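Local atomic coordinates of transcription elongation factor Spt5 (Methanocaldococcus jannaschii, PDB entry 3LPE), a protein that stimulates transcription elongation as a heterodimer with Spt4, its NGN domain, the part in this chain, mediating the interaction with RNA polymerase. Residues V19-N24 with M70-G75. Numbering follows the deposited sequence.
Sequences VGQEKN and MPRVRG
Arg72 reaches across to Gln21 and donates a hydrogen bond from NH1 to the side-chain oxygen: NH1 to Gln21 OE1 is 2.8 Å, with a moderately bent N-H...O angle of 143°. The oxygen sits at the edge of the guanidinium, in its plane, whereas NH1 lies well above the plane of the amide, the two flat groups standing almost perpendicular at 86°. Arg72 runs extended from CG to NE, and its CD passes alongside the amide, 3.7 Å from Gln21 OE1. Gln21, at the N-cap position of helix 22-35, instead bends at chi2 (-65°), which turns OE1 toward Asn24 in the first turn. Asn24 ND2 donates to the same Gln21 OE1 at 3.0 Å, nearly straight, from the opposite face of the amide. Arg72 is the third residue of a type II turn, Met70 to Val73, that leads into edge strand 73-76; its backbone is also hydrogen-bonded to that of Met18. The neighbours Met70 and Val73 rest on Ile25 of the helix. The contact thus ties the helix start to the turn before the last strand of the NGN sheet. Two N-H donors on opposite faces of one oxygen settle which end of the amide is the oxygen and restrain it, and the nearby guanidinium charge would probably polarise its C=O.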
ATOM      1  N   VAL A  19       8.868  12.076  -6.840  1.00 22.02           N
ATOM      2  CA  VAL A  19       7.591  12.685  -6.513  1.00 23.70           C
ATOM      3  C   VAL A  19       6.619  12.446  -7.642  1.00 30.78           C
ATOM      4  O   VAL A  19       6.936  12.679  -8.803  1.00 30.13           O
ATOM      5  CB  VAL A  19       7.750  14.199  -6.212  1.00 32.38           C
ATOM      6  CG1 VAL A  19       6.400  14.888  -6.137  1.00 27.01           C
ATOM      7  CG2 VAL A  19       8.535  14.390  -4.914  1.00 35.50           C
ATOM      8  N   GLY A  20       5.428  11.958  -7.304  1.00 26.64           N
ATOM      9  CA  GLY A  20       4.436  11.700  -8.329  1.00 27.30           C
ATOM     10  C   GLY A  20       4.449  10.274  -8.861  1.00 31.96           C
ATOM     11  O   GLY A  20       3.518   9.865  -9.562  1.00 30.44           O
ATOM     12  N   GLN A  21       5.480   9.506  -8.520  1.00 25.94           N
ATOM     13  CA  GLN A  21       5.569   8.118  -8.935  1.00 30.23           C
ATOM     14  C   GLN A  21       5.188   7.132  -7.812  1.00 31.12           C
ATOM     15  O   GLN A  21       5.455   5.937  -7.912  1.00 25.97           O
ATOM     16  CB  GLN A  21       6.996   7.795  -9.401  1.00 22.01           C
ATOM     17  CG  GLN A  21       7.410   8.569 -10.647  1.00 35.28           C
ATOM     18  CD  GLN A  21       6.590   8.185 -11.842  1.00 44.24           C
ATOM     19  OE1 GLN A  21       6.422   7.000 -12.124  1.00 38.62           O
ATOM     20  NE2 GLN A  21       6.068   9.178 -12.559  1.00 37.14           N
ATOM     21  N   GLU A  22       4.580   7.630  -6.755  1.00 23.60           N
ATOM     22  CA  GLU A  22       4.383   6.810  -5.568  1.00 29.34           C
ATOM     23  C   GLU A  22       3.497   5.595  -5.840  1.00 26.26           C
ATOM     24  O   GLU A  22       3.877   4.464  -5.561  1.00 23.87           O
ATOM     25  CB  GLU A  22       3.808   7.648  -4.432  1.00 19.78           C
ATOM     26  CG  GLU A  22       4.674   8.868  -4.074  1.00 25.97           C
ATOM     27  CD  GLU A  22       4.362  10.096  -4.912  1.00 28.32           C
ATOM     28  OE1 GLU A  22       3.564  10.009  -5.874  1.00 23.77           O
ATOM     29  OE2 GLU A  22       4.906  11.168  -4.580  1.00 26.30           O
ATOM     30  N   LYS A  23       2.316   5.839  -6.375  1.00 22.24           N
ATOM     31  CA  LYS A  23       1.383   4.746  -6.683  1.00 32.28           C
ATOM     32  C   LYS A  23       1.952   3.808  -7.737  1.00 35.56           C
ATOM     33  O   LYS A  23       1.803   2.592  -7.626  1.00 28.59           O
ATOM     34  CB  LYS A  23       0.037   5.300  -7.157  1.00 34.84           C
ATOM     35  CG  LYS A  23      -0.848   5.833  -6.040  1.00 32.19           C
ATOM     36  CD  LYS A  23      -2.049   6.556  -6.643  1.00 35.97           C
ATOM     37  CE  LYS A  23      -2.953   7.140  -5.598  1.00 55.90           C
ATOM     38  NZ  LYS A  23      -4.125   7.790  -6.247  1.00 63.86           N
ATOM     39  N   ASN A  24       2.605   4.368  -8.755  1.00 29.26           N
ATOM     40  CA  ASN A  24       3.239   3.549  -9.781  1.00 26.50           C
ATOM     41  C   ASN A  24       4.216   2.583  -9.155  1.00 25.27           C
ATOM     42  O   ASN A  24       4.204   1.393  -9.453  1.00 24.15           O
ATOM     43  CB  ASN A  24       3.978   4.406 -10.840  1.00 25.94           C
ATOM     44  CG  ASN A  24       3.029   5.116 -11.800  1.00 47.84           C
ATOM     45  OD1 ASN A  24       1.843   4.807 -11.865  1.00 42.77           O
ATOM     46  ND2 ASN A  24       3.561   6.072 -12.560  1.00 50.29           N
ATOM     47  N   MET A  70      14.996  -1.387  -9.210  1.00 34.62           N
ATOM     48  CA  MET A  70      13.747  -0.722  -9.580  1.00 36.49           C
ATOM     49  C   MET A  70      13.962   0.746  -9.987  1.00 39.17           C
ATOM     50  O   MET A  70      14.528   1.524  -9.230  1.00 31.64           O
ATOM     51  CB  MET A  70      12.745  -0.805  -8.417  1.00 34.79           C
ATOM     52  CG  MET A  70      11.359  -0.295  -8.761  1.00 32.24           C
ATOM     53  SD  MET A  70      10.158  -0.647  -7.457  1.00 31.88           S
ATOM     54  CE  MET A  70       9.936  -2.404  -7.713  1.00 38.29           C
ATOM     55  N   PRO A  71      13.485   1.130 -11.181  1.00 35.96           N
ATOM     56  CA  PRO A  71      13.647   2.527 -11.605  1.00 38.18           C
ATOM     57  C   PRO A  71      12.872   3.486 -10.698  1.00 30.62           C
ATOM     58  O   PRO A  71      11.850   3.105 -10.092  1.00 25.16           O
ATOM     59  CB  PRO A  71      13.076   2.536 -13.031  1.00 36.75           C
ATOM     60  CG  PRO A  71      13.162   1.100 -13.485  1.00 47.09           C
ATOM     61  CD  PRO A  71      12.945   0.273 -12.253  1.00 45.62           C
ATOM     62  N   ARG A  72      13.391   4.703 -10.573  1.00 26.63           N
ATOM     63  CA  ARG A  72      12.693   5.812  -9.939  1.00 23.60           C
ATOM     64  C   ARG A  72      12.592   5.660  -8.421  1.00 22.74           C
ATOM     65  O   ARG A  72      11.883   6.397  -7.743  1.00 22.01           O
ATOM     66  CB  ARG A  72      11.326   6.036 -10.589  1.00 29.52           C
ATOM     67  CG  ARG A  72      11.394   6.209 -12.107  1.00 30.98           C
ATOM     68  CD  ARG A  72       9.997   6.342 -12.733  1.00 34.63           C
ATOM     69  NE  ARG A  72      10.065   6.351 -14.192  1.00 34.82           N
ATOM     70  CZ  ARG A  72       9.013   6.428 -15.000  1.00 52.85           C
ATOM     71  NH1 ARG A  72       7.789   6.503 -14.498  1.00 51.81           N
ATOM     72  NH2 ARG A  72       9.188   6.431 -16.315  1.00 55.08           N
ATOM     73  N   VAL A  73      13.355   4.717  -7.902  1.00 28.45           N
ATOM     74  CA  VAL A  73      13.518   4.570  -6.459  1.00 23.48           C
ATOM     75  C   VAL A  73      14.927   5.030  -6.058  1.00 17.83           C
ATOM     76  O   VAL A  73      15.915   4.612  -6.649  1.00 28.77           O
ATOM     77  CB  VAL A  73      13.294   3.114  -6.028  1.00 30.93           C
ATOM     78  CG1 VAL A  73      13.661   2.940  -4.578  1.00 20.12           C
ATOM     79  CG2 VAL A  73      11.831   2.731  -6.274  1.00 28.44           C
ATOM     80  N   ARG A  74      15.001   5.874  -5.044  1.00 18.76           N
ATOM     81  CA  ARG A  74      16.300   6.440  -4.594  1.00 17.29           C
ATOM     82  C   ARG A  74      16.948   5.651  -3.475  1.00 29.76           C
ATOM     83  O   ARG A  74      18.177   5.640  -3.344  1.00 25.12           O
ATOM     84  CB  ARG A  74      16.111   7.878  -4.129  1.00 22.99           C
ATOM     85  CG  ARG A  74      17.429   8.606  -3.793  1.00 22.24           C
ATOM     86  CD  ARG A  74      18.382   8.578  -5.002  1.00 25.15           C
ATOM     87  NE  ARG A  74      19.704   9.156  -4.708  1.00 23.62           N
ATOM     88  CZ  ARG A  74      20.701   8.488  -4.122  1.00 34.44           C
ATOM     89  NH1 ARG A  74      20.542   7.218  -3.748  1.00 25.58           N
ATOM     90  NH2 ARG A  74      21.859   9.093  -3.900  1.00 29.14           N
ATOM     91  N   GLY A  75      16.138   4.996  -2.643  1.00 20.22           N
ATOM     92  CA  GLY A  75      16.694   4.170  -1.595  1.00 18.71           C
ATOM     93  C   GLY A  75      15.737   4.043  -0.407  1.00 19.07           C
ATOM     94  O   GLY A  75      14.569   4.407  -0.502  1.00 22.02           O
TER